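Local coordinates for protein glycerol trinitrate reductase (Agrobacterium tumefaciens, PDB 5EPD) that probably binds FMN and reduces glycerol trinitrate as a bacterial member of the Old Yellow Enzyme family, seen here without its flavin, at residues A[87-92]-A[150-155]; A[125-130]-A[199-204]; A[144-149]-A[158-163]; A[206-211]-A[256-261]. All coordinates share one frame; numbering follows the deposited sequence.

Contact 1 (A[87-92]-A[150-155])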
loop_
_atom_site.group_PDB
_atom_site.type_symbol
_atom_site.label_atom_id
_atom_site.label_comp_id
_atom_site.label_asym_id
_atom_site.label_seq_id
_atom_site.Cartn_x
_atom_site.Cartn_y
_atom_site.Cartn_z
ATOM N N GLY A 87 -0.681 -3.231 12.892
ATOM C CA GLY A 87 -2.131 -3.320 13.215
ATOM C C GLY A 87 -2.801 -4.664 13.012
ATOM O O GLY A 87 -3.890 -4.902 13.506
ATOM N N TYR A 88 -2.149 -5.528 12.257
ATOM C CA TYR A 88 -2.611 -6.910 12.031
ATOM C C TYR A 88 -1.469 -7.870 12.366
ATOM O O TYR A 88 -0.286 -7.526 12.145
ATOM C CB TYR A 88 -2.999 -7.089 10.563
ATOM C CG TYR A 88 -4.017 -6.098 10.094
ATOM C CD1 TYR A 88 -3.651 -4.830 9.716
ATOM C CD2 TYR A 88 -5.354 -6.445 10.024
ATOM C CE1 TYR A 88 -4.599 -3.922 9.266
ATOM C CE2 TYR A 88 -6.304 -5.568 9.574
ATOM C CZ TYR A 88 -5.926 -4.304 9.197
ATOM O OH TYR A 88 -6.905 -3.422 8.771
ATOM N N GLN A 89 -1.805 -9.047 12.896
ATOM C CA GLN A 89 -0.769 -10.033 13.226
ATOM C C GLN A 89 0.038 -10.481 11.996
ATOM O O GLN A 89 -0.495 -10.581 10.867
ATOM C CB GLN A 89 -1.377 -11.259 13.890
ATOM C CG GLN A 89 -2.432 -12.007 13.065
ATOM C CD GLN A 89 -2.903 -13.277 13.782
ATOM O OE1 GLN A 89 -3.386 -13.243 14.935
ATOM N NE2 GLN A 89 -2.752 -14.417 13.102
ATOM N N ASP A 90 1.326 -10.736 12.208
ATOM C CA ASP A 90 2.144 -11.424 11.189
ATOM C C ASP A 90 2.241 -10.687 9.870
ATOM O O ASP A 90 2.448 -11.294 8.823
ATOM C CB ASP A 90 1.618 -12.853 10.978
ATOM C CG ASP A 90 1.621 -13.639 12.254
ATOM O OD1 ASP A 90 2.666 -13.543 12.952
ATOM O OD2 ASP A 90 0.613 -14.325 12.568
ATOM N N THR A 91 2.099 -9.370 9.927
ATOM C CA THR A 91 2.466 -8.549 8.815
ATOM C C THR A 91 3.977 -8.246 8.990
ATOM O O THR A 91 4.479 -8.144 10.096
ATOM C CB THR A 91 1.592 -7.271 8.741
ATOM O OG1 THR A 91 1.874 -6.424 9.851
ATOM C CG2 THR A 91 0.112 -7.599 8.765
ATOM N N PRO A 92 4.713 -8.126 7.880
ATOM C CA PRO A 92 6.166 -7.932 7.990
ATOM C C PRO A 92 6.599 -6.527 8.280
ATOM O O PRO A 92 5.842 -5.589 8.066
ATOM C CB PRO A 92 6.685 -8.331 6.589
ATOM C CG PRO A 92 5.540 -8.038 5.676
ATOM C CD PRO A 92 4.296 -8.383 6.481
ATOM N N LYS A 150 -12.770 -4.130 12.966
ATOM C CA LYS A 150 -12.047 -5.238 13.596
ATOM C C LYS A 150 -10.707 -5.420 12.926
ATOM O O LYS A 150 -10.459 -4.908 11.825
ATOM C CB LYS A 150 -12.829 -6.542 13.474
ATOM C CG LYS A 150 -14.239 -6.496 14.043
ATOM C CD LYS A 150 -14.929 -7.831 13.819
ATOM C CE LYS A 150 -16.377 -7.790 14.265
ATOM N NZ LYS A 150 -16.511 -7.440 15.722
ATOM N N THR A 151 -9.827 -6.136 13.601
ATOM C CA THR A 151 -8.540 -6.494 13.028
ATOM C C THR A 151 -8.306 -7.969 13.289
ATOM O O THR A 151 -9.106 -8.609 13.980
ATOM C CB THR A 151 -7.394 -5.638 13.587
ATOM O OG1 THR A 151 -6.175 -6.027 12.959
ATOM C CG2 THR A 151 -7.257 -5.803 15.113
ATOM N N PHE A 152 -7.235 -8.501 12.700
ATOM C CA PHE A 152 -6.933 -9.922 12.707
ATOM C C PHE A 152 -5.779 -10.018 13.662
ATOM O O PHE A 152 -4.674 -9.580 13.347
ATOM C CB PHE A 152 -6.553 -10.372 11.299
ATOM C CG PHE A 152 -6.138 -11.821 11.178
ATOM C CD1 PHE A 152 -6.819 -12.843 11.845
ATOM C CD2 PHE A 152 -5.080 -12.185 10.323
ATOM C CE1 PHE A 152 -6.420 -14.184 11.690
ATOM C CE2 PHE A 152 -4.692 -13.523 10.176
ATOM C CZ PHE A 152 -5.364 -14.518 10.858
ATOM N N VAL A 153 -6.077 -10.527 14.856
ATOM C CA VAL A 153 -5.111 -10.660 15.964
ATOM C C VAL A 153 -5.532 -11.883 16.800
ATOM O O VAL A 153 -6.720 -12.253 16.812
ATOM C CB VAL A 153 -5.030 -9.354 16.803
ATOM C CG1 VAL A 153 -6.380 -8.988 17.357
ATOM C CG2 VAL A 153 -4.038 -9.476 17.940
ATOM N N ASN A 154 -4.570 -12.539 17.451
ATOM C CA ASN A 154 -4.840 -13.811 18.175
ATOM C C ASN A 154 -5.629 -14.784 17.309
ATOM O O ASN A 154 -6.559 -15.418 17.796
ATOM C CB ASN A 154 -5.622 -13.592 19.491
ATOM C CG ASN A 154 -4.988 -12.548 20.394
ATOM O OD1 ASN A 154 -5.650 -11.588 20.805
ATOM N ND2 ASN A 154 -3.698 -12.718 20.702
ATOM N N ASN A 155 -5.281 -14.867 16.025
ATOM C CA ASN A 155 -5.905 -15.792 15.101
ATOM C C ASN A 155 -7.410 -15.631 14.933
ATOM O O ASN A 155 -8.111 -16.598 14.600
ATOM C CB ASN A 155 -5.601 -17.239 15.526
ATOM C CG ASN A 155 -4.197 -17.651 15.176
ATOM O OD1 ASN A 155 -3.726 -17.393 14.066
ATOM N ND2 ASN A 155 -3.514 -18.310 16.111
HETATM O O HOH W 1 -9.648 -3.385 9.297
#
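The Phe-152 ring carries the amide of Gln-89 stacked on one of its faces, the two planes 30° apart and Gln-89 CD 3.9 Å above the middle of the ring. Gln-89 CG sits over the same face in a CH-pi contact, 4.1 Å from the Phe-152 centroid. The other flat group, the Tyr-88 ring, is met obliquely by Thr-151 OG1, which lies 3.1 Å from Tyr-88 CD2.

With CG lodged between its own backbone N and carbonyl carbon (chi1 59°) and an extended chain beyond, Gln-89 reaches across the ring to Asn-155, in the turn that follows strand 150-153. There its amide is gripped at both ends. Asn-155 N gives a nearly straight bond of 2.7 Å to Gln-89 OE1, while Gln-89 NE2 donates in its own amide plane to Asn-155 OD1 at 3.3 Å, arriving above the carbonyl plane of the acceptor. These two bonds limit rotation of the amide on the ring.

The backbones are tied by Gln-89 N to Phe-152 O at 3.0 Å, and Thr-151 OG1 donates to Gly-87 O at 2.6 Å. Tyr-88 OH, whose other partner is Tyr-201, is linked by a water to Lys-150 O.

The arrangement docks a type II turn, Tyr-88 to Thr-91, in the loop after barrel strand 73-80 against the first strand of the antiparallel hairpin 150-153/156-159, an addition to the TIM barrel.

Contact 2 (A[125-130]-A[199-204])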
loop_
_atom_site.group_PDB
_atom_site.type_symbol
_atom_site.label_atom_id
_atom_site.label_comp_id
_atom_site.label_asym_id
_atom_site.label_seq_id
_atom_site.Cartn_x
_atom_site.Cartn_y
_atom_site.Cartn_z
ATOM N N GLY A 125 -1.793 3.517 12.598
ATOM C CA GLY A 125 -2.432 4.430 13.541
ATOM C C GLY A 125 -3.402 3.675 14.439
ATOM O O GLY A 125 -3.039 2.652 15.036
ATOM N N ARG A 126 -4.638 4.166 14.529
ATOM C CA ARG A 126 -5.608 3.597 15.487
ATOM C C ARG A 126 -6.166 2.218 15.112
ATOM O O ARG A 126 -6.861 1.583 15.945
ATOM C CB ARG A 126 -6.774 4.553 15.693
ATOM C CG ARG A 126 -7.694 4.663 14.497
ATOM C CD ARG A 126 -8.597 5.865 14.618
ATOM N NE ARG A 126 -9.504 5.916 13.482
ATOM C CZ ARG A 126 -10.681 6.545 13.456
ATOM N NH1 ARG A 126 -11.156 7.218 14.508
ATOM N NH2 ARG A 126 -11.382 6.513 12.338
ATOM N N ILE A 127 -5.869 1.761 13.883
ATOM C CA ILE A 127 -6.305 0.431 13.427
ATOM C C ILE A 127 -5.266 -0.603 13.869
ATOM O O ILE A 127 -4.490 -1.141 13.055
ATOM C CB ILE A 127 -6.566 0.406 11.909
ATOM C CG1 ILE A 127 -7.609 1.472 11.557
ATOM C CG2 ILE A 127 -7.115 -0.948 11.468
ATOM C CD1 ILE A 127 -7.911 1.550 10.074
ATOM N N SER A 128 -5.267 -0.849 15.186
ATOM C CA SER A 128 -4.401 -1.844 15.823
ATOM C C SER A 128 -5.043 -2.352 17.114
ATOM O O SER A 128 -6.193 -2.021 17.435
ATOM C CB SER A 128 -3.018 -1.244 16.117
ATOM O OG SER A 128 -2.100 -2.246 16.536
ATOM N N HIS A 129 -4.301 -3.164 17.850
ATOM C CA HIS A 129 -4.799 -3.731 19.099
ATOM C C HIS A 129 -3.648 -3.713 20.087
ATOM O O HIS A 129 -2.490 -3.867 19.699
ATOM C CB HIS A 129 -5.301 -5.153 18.856
ATOM C CG HIS A 129 -6.097 -5.727 19.988
ATOM N ND1 HIS A 129 -5.516 -6.376 21.056
ATOM C CD2 HIS A 129 -7.434 -5.791 20.199
ATOM C CE1 HIS A 129 -6.455 -6.796 21.887
ATOM N NE2 HIS A 129 -7.629 -6.460 21.387
ATOM N N VAL A 130 -3.965 -3.498 21.356
ATOM C CA VAL A 130 -2.950 -3.478 22.435
ATOM C C VAL A 130 -2.005 -4.671 22.384
ATOM O O VAL A 130 -0.795 -4.536 22.563
ATOM C CB VAL A 130 -3.589 -3.321 23.849
ATOM C CG1 VAL A 130 -4.098 -1.908 24.039
ATOM C CG2 VAL A 130 -4.737 -4.306 24.080
ATOM N N ASN A 199 -6.958 4.195 3.152
ATOM C CA ASN A 199 -7.623 3.030 3.750
ATOM C C ASN A 199 -7.711 3.100 5.269
ATOM O O ASN A 199 -7.674 2.064 5.969
ATOM C CB ASN A 199 -6.960 1.721 3.272
ATOM C CG ASN A 199 -6.953 1.582 1.736
ATOM O OD1 ASN A 199 -7.604 2.346 1.006
ATOM N ND2 ASN A 199 -6.216 0.591 1.242
ATOM N N GLY A 200 -7.809 4.334 5.771
ATOM C CA GLY A 200 -8.088 4.598 7.197
ATOM C C GLY A 200 -6.919 4.537 8.170
ATOM O O GLY A 200 -7.127 4.625 9.373
ATOM N N TYR A 201 -5.695 4.387 7.663
ATOM C CA TYR A 201 -4.515 4.239 8.517
ATOM C C TYR A 201 -3.959 5.623 8.870
ATOM O O TYR A 201 -4.612 6.620 8.557
ATOM C CB TYR A 201 -3.508 3.339 7.822
ATOM C CG TYR A 201 -4.102 1.958 7.574
ATOM C CD1 TYR A 201 -4.463 1.132 8.642
ATOM C CD2 TYR A 201 -4.346 1.500 6.282
ATOM C CE1 TYR A 201 -5.017 -0.116 8.435
ATOM C CE2 TYR A 201 -4.900 0.243 6.070
ATOM C CZ TYR A 201 -5.223 -0.560 7.155
ATOM O OH TYR A 201 -5.776 -1.788 6.942
ATOM N N LEU A 202 -2.793 5.686 9.531
ATOM C CA LEU A 202 -2.376 6.874 10.294
ATOM C C LEU A 202 -2.517 8.168 9.505
ATOM O O LEU A 202 -3.130 9.163 9.978
ATOM C CB LEU A 202 -0.926 6.754 10.782
ATOM C CG LEU A 202 -0.422 7.904 11.670
ATOM C CD1 LEU A 202 -1.228 8.039 12.959
ATOM C CD2 LEU A 202 1.045 7.735 12.021
ATOM N N LEU A 203 -1.957 8.161 8.308
ATOM C CA LEU A 203 -1.809 9.415 7.591
ATOM C C LEU A 203 -3.167 9.922 7.111
ATOM O O LEU A 203 -3.360 11.136 7.032
ATOM C CB LEU A 203 -0.810 9.278 6.431
ATOM C CG LEU A 203 0.555 8.653 6.771
ATOM C CD1 LEU A 203 1.476 8.553 5.549
ATOM C CD2 LEU A 203 1.217 9.424 7.912
ATOM N N GLU A 204 -4.089 9.003 6.781
ATOM C CA GLU A 204 -5.449 9.366 6.379
ATOM C C GLU A 204 -6.265 9.793 7.616
ATOM O O GLU A 204 -7.168 10.660 7.524
ATOM C CB GLU A 204 -6.171 8.219 5.640
ATOM C CG GLU A 204 -7.586 8.618 5.171
ATOM C CD GLU A 204 -8.391 7.505 4.492
ATOM O OE1 GLU A 204 -8.885 6.582 5.189
ATOM O OE2 GLU A 204 -8.581 7.588 3.260
HETATM O O HOH W 2 -9.399 4.622 10.866
#
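This is a buried packing contact between two beta-alpha loops of the TIM barrel: 125-130 follows the third barrel strand, 117-122, and 199-204 follows the fourth, 193-196, leading into helix 202-207. No direct hydrogen bond joins the segments, so they are held by packing and by one water.

The backbones come closest where Gly-125 faces the first turn of the helix, with Gly-125 CA 4.1 Å from Leu-202 CA. Leu-202 CB lies 3.8 Å from Gly-125 N and Leu-202 CD1 packs on Gly-125 CA, while Tyr-201 occupies the N-cap position just before. The phi of 56° at Gly-125 is one that glycine readily adopts.

Ile-127, the centre of an inverse gamma turn, supplies the main apolar wedge. With CG1 opposite the carbonyl carbon (chi1 -57°) and CD1 fully extended beyond it, the branch ends against Gly-200, where Ile-127 CD1 is only 3.2 Å from Gly-200 O. The same methyl meets Tyr-201 CE1 at 3.7 Å, and Ile-127 CG2 touches that ring carbon too, the two side chains crossing at about a right angle. Trp-122 adds an edge-to-face partner for the Tyr-201 ring.

Gln-205 NE2 also bonds to Gly-200 O. A buried polar bridge completes the contact: one water, lying in the guanidinium plane at its edge, accepts from Arg-126 NE at 2.9 Å and donates to Gly-200 O at 2.7 Å.

Contact 3 (A[144-149]-A[158-163])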
loop_
_atom_site.group_PDB
_atom_site.type_symbol
_atom_site.label_atom_id
_atom_site.label_comp_id
_atom_site.label_asym_id
_atom_site.label_seq_id
_atom_site.Cartn_x
_atom_site.Cartn_y
_atom_site.Cartn_z
ATOM N N ALA A 144 -8.070 10.876 20.055
ATOM C CA ALA A 144 -8.499 9.663 20.772
ATOM C C ALA A 144 -9.952 9.305 20.412
ATOM O O ALA A 144 -10.874 9.545 21.184
ATOM C CB ALA A 144 -8.338 9.863 22.282
ATOM N N ILE A 145 -10.147 8.779 19.201
ATOM C CA ILE A 145 -11.457 8.321 18.732
ATOM C C ILE A 145 -11.201 6.935 18.150
ATOM O O ILE A 145 -10.439 6.794 17.193
ATOM C CB ILE A 145 -12.048 9.214 17.614
ATOM C CG1 ILE A 145 -11.997 10.702 17.984
ATOM C CG2 ILE A 145 -13.477 8.786 17.297
ATOM C CD1 ILE A 145 -12.055 11.649 16.794
ATOM N N ARG A 146 -11.811 5.915 18.749
ATOM C CA ARG A 146 -11.695 4.544 18.275
ATOM C C ARG A 146 -12.288 4.425 16.876
ATOM O O ARG A 146 -13.269 5.099 16.542
ATOM C CB ARG A 146 -12.461 3.605 19.200
ATOM C CG ARG A 146 -11.938 2.184 19.171
ATOM C CD ARG A 146 -12.668 1.302 20.168
ATOM N NE ARG A 146 -13.736 0.525 19.542
ATOM C CZ ARG A 146 -15.035 0.810 19.566
ATOM N NH1 ARG A 146 -15.497 1.890 20.188
ATOM N NH2 ARG A 146 -15.885 -0.007 18.939
ATOM N N ALA A 147 -11.689 3.569 16.055
ATOM C CA ALA A 147 -12.307 3.181 14.804
ATOM C C ALA A 147 -13.331 2.060 15.084
ATOM O O ALA A 147 -13.141 1.243 15.982
ATOM C CB ALA A 147 -11.257 2.721 13.815
ATOM N N GLU A 148 -14.420 2.070 14.316
ATOM C CA GLU A 148 -15.453 1.031 14.324
ATOM C C GLU A 148 -15.117 -0.125 13.337
ATOM O O GLU A 148 -15.919 -0.441 12.446
ATOM C CB GLU A 148 -16.800 1.669 13.921
ATOM C CG GLU A 148 -17.262 2.765 14.843
ATOM C CD GLU A 148 -17.376 2.252 16.253
ATOM O OE1 GLU A 148 -18.291 1.434 16.506
ATOM O OE2 GLU A 148 -16.528 2.626 17.094
ATOM N N VAL A 149 -13.929 -0.721 13.476
ATOM C CA VAL A 149 -13.533 -1.867 12.662
ATOM C C VAL A 149 -12.816 -2.918 13.500
ATOM O O VAL A 149 -12.359 -2.649 14.613
ATOM C CB VAL A 149 -12.655 -1.470 11.444
ATOM C CG1 VAL A 149 -13.308 -0.326 10.656
ATOM C CG2 VAL A 149 -11.216 -1.135 11.848
ATOM N N VAL A 158 -11.121 -9.153 16.108
ATOM C CA VAL A 158 -11.471 -8.452 17.327
ATOM C C VAL A 158 -11.546 -6.955 17.028
ATOM O O VAL A 158 -10.856 -6.441 16.116
ATOM C CB VAL A 158 -10.408 -8.734 18.412
ATOM C CG1 VAL A 158 -9.116 -8.010 18.093
ATOM C CG2 VAL A 158 -10.876 -8.298 19.804
ATOM N N ASP A 159 -12.370 -6.234 17.783
ATOM C CA ASP A 159 -12.419 -4.784 17.618
ATOM C C ASP A 159 -11.042 -4.181 17.929
ATOM O O ASP A 159 -10.312 -4.651 18.817
ATOM C CB ASP A 159 -13.484 -4.165 18.512
ATOM C CG ASP A 159 -14.857 -4.723 18.250
ATOM O OD1 ASP A 159 -15.170 -5.093 17.108
ATOM O OD2 ASP A 159 -15.634 -4.816 19.208
ATOM N N VAL A 160 -10.674 -3.169 17.166
ATOM C CA VAL A 160 -9.459 -2.426 17.448
ATOM C C VAL A 160 -9.600 -1.691 18.781
ATOM O O VAL A 160 -10.707 -1.423 19.246
ATOM C CB VAL A 160 -9.090 -1.447 16.304
ATOM C CG1 VAL A 160 -8.705 -2.242 15.050
ATOM C CG2 VAL A 160 -10.222 -0.446 15.998
ATOM N N SER A 161 -8.465 -1.389 19.399
ATOM C CA SER A 161 -8.435 -0.784 20.707
ATOM C C SER A 161 -8.633 0.718 20.614
ATOM O O SER A 161 -8.425 1.327 19.550
ATOM C CB SER A 161 -7.087 -1.057 21.351
ATOM O OG SER A 161 -6.818 -2.451 21.402
ATOM N N GLU A 162 -9.013 1.301 21.757
ATOM C CA GLU A 162 -9.024 2.751 21.973
ATOM C C GLU A 162 -7.609 3.310 21.767
ATOM O O GLU A 162 -6.659 2.809 22.357
ATOM C CB GLU A 162 -9.464 3.057 23.410
ATOM C CG GLU A 162 -10.886 2.607 23.748
ATOM C CD GLU A 162 -11.953 3.511 23.154
ATOM O OE1 GLU A 162 -11.591 4.634 22.712
ATOM O OE2 GLU A 162 -13.146 3.086 23.137
ATOM N N PRO A 163 -7.456 4.329 20.909
ATOM C CA PRO A 163 -6.126 4.869 20.706
ATOM C C PRO A 163 -5.828 6.072 21.594
ATOM O O PRO A 163 -6.745 6.698 22.099
ATOM C CB PRO A 163 -6.181 5.332 19.252
ATOM C CG PRO A 163 -7.605 5.772 19.056
ATOM C CD PRO A 163 -8.425 4.844 19.911
HETATM O O HOH W 3 -9.192 2.413 16.922
#
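Segments 144-149 and 158-163 run antiparallel, their end-to-end directions 160° apart, yet only one direct backbone bond joins them: Val-160 N to Val-149 O, 3.1 Å long, with an N-H...O angle of 171° and the donor in the carbonyl plane. Further along, a water takes over, accepting from Ala-147 N and donating to Ser-161 O.

Val-160 points toward 144-149. Its CG2, set between its backbone N and carbonyl carbon, lies 3.4 Å from both Ala-147 O and Val-149 O and also touches Ala-147 CB; its CG1 meets Val-149 CG2 at 4.2 Å. Pro-163 closes the other end, with Pro-163 CG 3.5 Å from Ile-145 O and Pro-163 CD against Arg-146 CA.

Arg-146 lies across the partner backbone, and a bend at chi3 (98°) turns the guanidinium so that Val-160 O is at its edge, near its plane; Arg-146 CD is 3.5 Å from that oxygen. Glu-162, folded back at chi2, approaches obliquely, its OE2 making a long salt bridge of 4.0 Å to Arg-146 NH1. Glu-148 OE2 makes a second salt bridge, with Arg-146 NH2, from so far out of the guanidinium plane that no N-H points at it.

The pair continues the base of hairpin 150-153/156-159, where Lys-150 bridges to Asp-159, and Ser-161 OG takes Val-130 N from the loop after barrel strand 117-122.

Contact 4 (A[206-211]-A[256-261])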
loop_
_atom_site.group_PDB
_atom_site.type_symbol
_atom_site.label_atom_id
_atom_site.label_comp_id
_atom_site.label_asym_id
_atom_site.label_seq_id
_atom_site.Cartn_x
_atom_site.Cartn_y
_atom_site.Cartn_z
ATOM N N PHE A 206 -5.215 11.548 9.897
ATOM C CA PHE A 206 -4.856 12.959 10.015
ATOM C C PHE A 206 -5.534 13.795 8.933
ATOM O O PHE A 206 -6.015 14.888 9.222
ATOM C CB PHE A 206 -3.319 13.151 9.926
ATOM C CG PHE A 206 -2.606 13.088 11.258
ATOM C CD1 PHE A 206 -2.233 11.870 11.809
ATOM C CD2 PHE A 206 -2.304 14.259 11.962
ATOM C CE1 PHE A 206 -1.566 11.810 13.025
ATOM C CE2 PHE A 206 -1.645 14.199 13.187
ATOM C CZ PHE A 206 -1.263 12.975 13.716
ATOM N N ALA A 207 -5.530 13.282 7.702
ATOM C CA ALA A 207 -6.098 13.957 6.557
ATOM C C ALA A 207 -7.624 14.204 6.612
ATOM O O ALA A 207 -8.113 15.243 6.150
ATOM C CB ALA A 207 -5.748 13.176 5.293
ATOM N N LYS A 208 -8.370 13.239 7.157
ATOM C CA LYS A 208 -9.842 13.305 7.201
ATOM C C LYS A 208 -10.406 13.774 8.563
ATOM O O LYS A 208 -10.045 13.256 9.616
ATOM C CB LYS A 208 -10.429 11.939 6.777
ATOM C CG LYS A 208 -10.167 11.649 5.305
ATOM C CD LYS A 208 -10.744 10.322 4.829
ATOM C CE LYS A 208 -10.572 10.184 3.320
ATOM N NZ LYS A 208 -10.970 8.841 2.809
ATOM N N ASP A 209 -11.319 14.746 8.520
ATOM C CA ASP A 209 -11.883 15.361 9.736
ATOM C C ASP A 209 -12.784 14.461 10.566
ATOM O O ASP A 209 -13.064 14.756 11.742
ATOM C CB ASP A 209 -12.614 16.672 9.420
ATOM C CG ASP A 209 -13.743 16.532 8.385
ATOM O OD1 ASP A 209 -14.094 15.433 7.897
ATOM O OD2 ASP A 209 -14.291 17.594 8.033
ATOM N N GLY A 210 -13.223 13.350 9.979
ATOM C CA GLY A 210 -13.955 12.334 10.729
ATOM C C GLY A 210 -13.137 11.741 11.853
ATOM O O GLY A 210 -13.697 11.261 12.825
ATOM N N ALA A 211 -11.813 11.774 11.712
ATOM C CA ALA A 211 -10.913 11.240 12.716
ATOM C C ALA A 211 -9.905 12.231 13.261
ATOM O O ALA A 211 -9.253 11.923 14.266
ATOM C CB ALA A 211 -10.172 10.036 12.148
ATOM N N ASN A 256 -18.029 2.223 6.142
ATOM C CA ASN A 256 -17.458 2.098 7.492
ATOM C C ASN A 256 -16.036 2.697 7.626
ATOM O O ASN A 256 -15.324 2.416 8.608
ATOM C CB ASN A 256 -17.420 0.623 7.892
ATOM C CG ASN A 256 -16.297 -0.133 7.193
ATOM O OD1 ASN A 256 -15.835 0.259 6.109
ATOM N ND2 ASN A 256 -15.834 -1.207 7.819
ATOM N N GLY A 257 -15.615 3.493 6.639
ATOM C CA GLY A 257 -14.342 4.213 6.718
ATOM C C GLY A 257 -14.440 5.504 7.532
ATOM O O GLY A 257 -15.326 5.660 8.389
ATOM N N ILE A 258 -13.529 6.435 7.252
ATOM C CA ILE A 258 -13.441 7.678 8.001
ATOM C C ILE A 258 -14.316 8.753 7.338
ATOM O O ILE A 258 -14.145 9.060 6.163
ATOM C CB ILE A 258 -11.982 8.192 8.079
ATOM C CG1 ILE A 258 -11.021 7.063 8.498
ATOM C CG2 ILE A 258 -11.901 9.374 9.055
ATOM C CD1 ILE A 258 -9.585 7.492 8.772
ATOM N N SER A 259 -15.237 9.353 8.086
ATOM C CA SER A 259 -16.032 10.451 7.527
ATOM C C SER A 259 -15.072 11.581 7.135
ATOM O O SER A 259 -14.005 11.770 7.751
ATOM C CB SER A 259 -17.167 10.926 8.477
ATOM O OG SER A 259 -16.718 11.693 9.593
ATOM N N CYS A 260 -15.446 12.258 6.054
ATOM C CA CYS A 260 -14.682 13.350 5.460
ATOM C C CYS A 260 -15.693 14.323 4.818
ATOM O O CYS A 260 -16.239 14.037 3.752
ATOM C CB CYS A 260 -13.670 12.822 4.423
ATOM S SG CYS A 260 -12.746 14.128 3.568
ATOM N N SER A 261 -15.943 15.441 5.507
ATOM C CA SER A 261 -16.878 16.505 5.066
ATOM C C SER A 261 -16.717 17.030 3.651
ATOM O O SER A 261 -17.710 17.376 3.032
ATOM C CB SER A 261 -16.769 17.735 5.977
ATOM O OG SER A 261 -17.049 17.395 7.312
HETATM O O HOH W 4 -16.204 14.010 9.236
HETATM O O HOH W 5 -17.092 10.731 12.373
#
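Asp-209 turns its carboxylate end-on to Ser-261 and holds it with both oxygens. Ser-261 N donates to the syn lone pair of Asp-209 OD1 at 3.0 Å (N-H...O angle 162°), while Ser-261 OG donates to Asp-209 OD2 at 2.9 Å, on the syn side but 28° out of the carboxylate plane. Asp-209 CG between the backbone N and the carbonyl carbon (chi1 57°) places the group there, and a water donates a further bond to OD1.

Lys-208 leaves the same turn in another direction. Its extended chain passes alongside the opposing backbone: Lys-208 CB meets Ile-258 CG2 at 3.7 Å, and Lys-208 CG packs 3.8 Å from Cys-260 CB. The aliphatic part thus makes the contact, and the ammonium group (NZ) goes beyond it to a salt bridge with Glu-204 and bonds to Ser-253 OG and Ser-250 O.

Ile-258 CG2 is shared: besides Lys-208 it touches Ala-211 CB at 3.6 Å. Between these groups the backbones come close at Gly-210, whose N gives a weak, bent bond of 2.8 Å to Ser-259 O.

The contact joins the C-terminal end of helix 202-207 to the loop between barrel strand 245-249 and helix 263-276. Its chemistry is split: a two-pronged carboxylate grip lies at one end and apolar packing at the other. Ser-261 lies two residues before helix 263-276, so the start of that helix and the two donors may together favour the negative charge of Asp-209.

How the contacts relate
Contact 2 lies between contacts 1 and 4, its centre about 12 Å from each of theirs, and has contact 3 closest to it, about 9 Å away between centres. It meets contact 1 through Tyr-201 OH and Tyr-88 OH, 2.7 Å apart, and contact 3 through Arg-126 NH1 and Ile-145 O, 2.8 Å apart. Arg-126 NH2 also packs on Ala-211 CB of contact 4, which shares helix 202-207 with contact 2. Contacts 1 and 3 meet along the hairpin, while contacts 1 and 4 do not touch, their centres about 23 Å apart. The contacts involve loops after four consecutive barrel strands, at the barrel end where Old Yellow Enzyme relatives bind FMN, absent here.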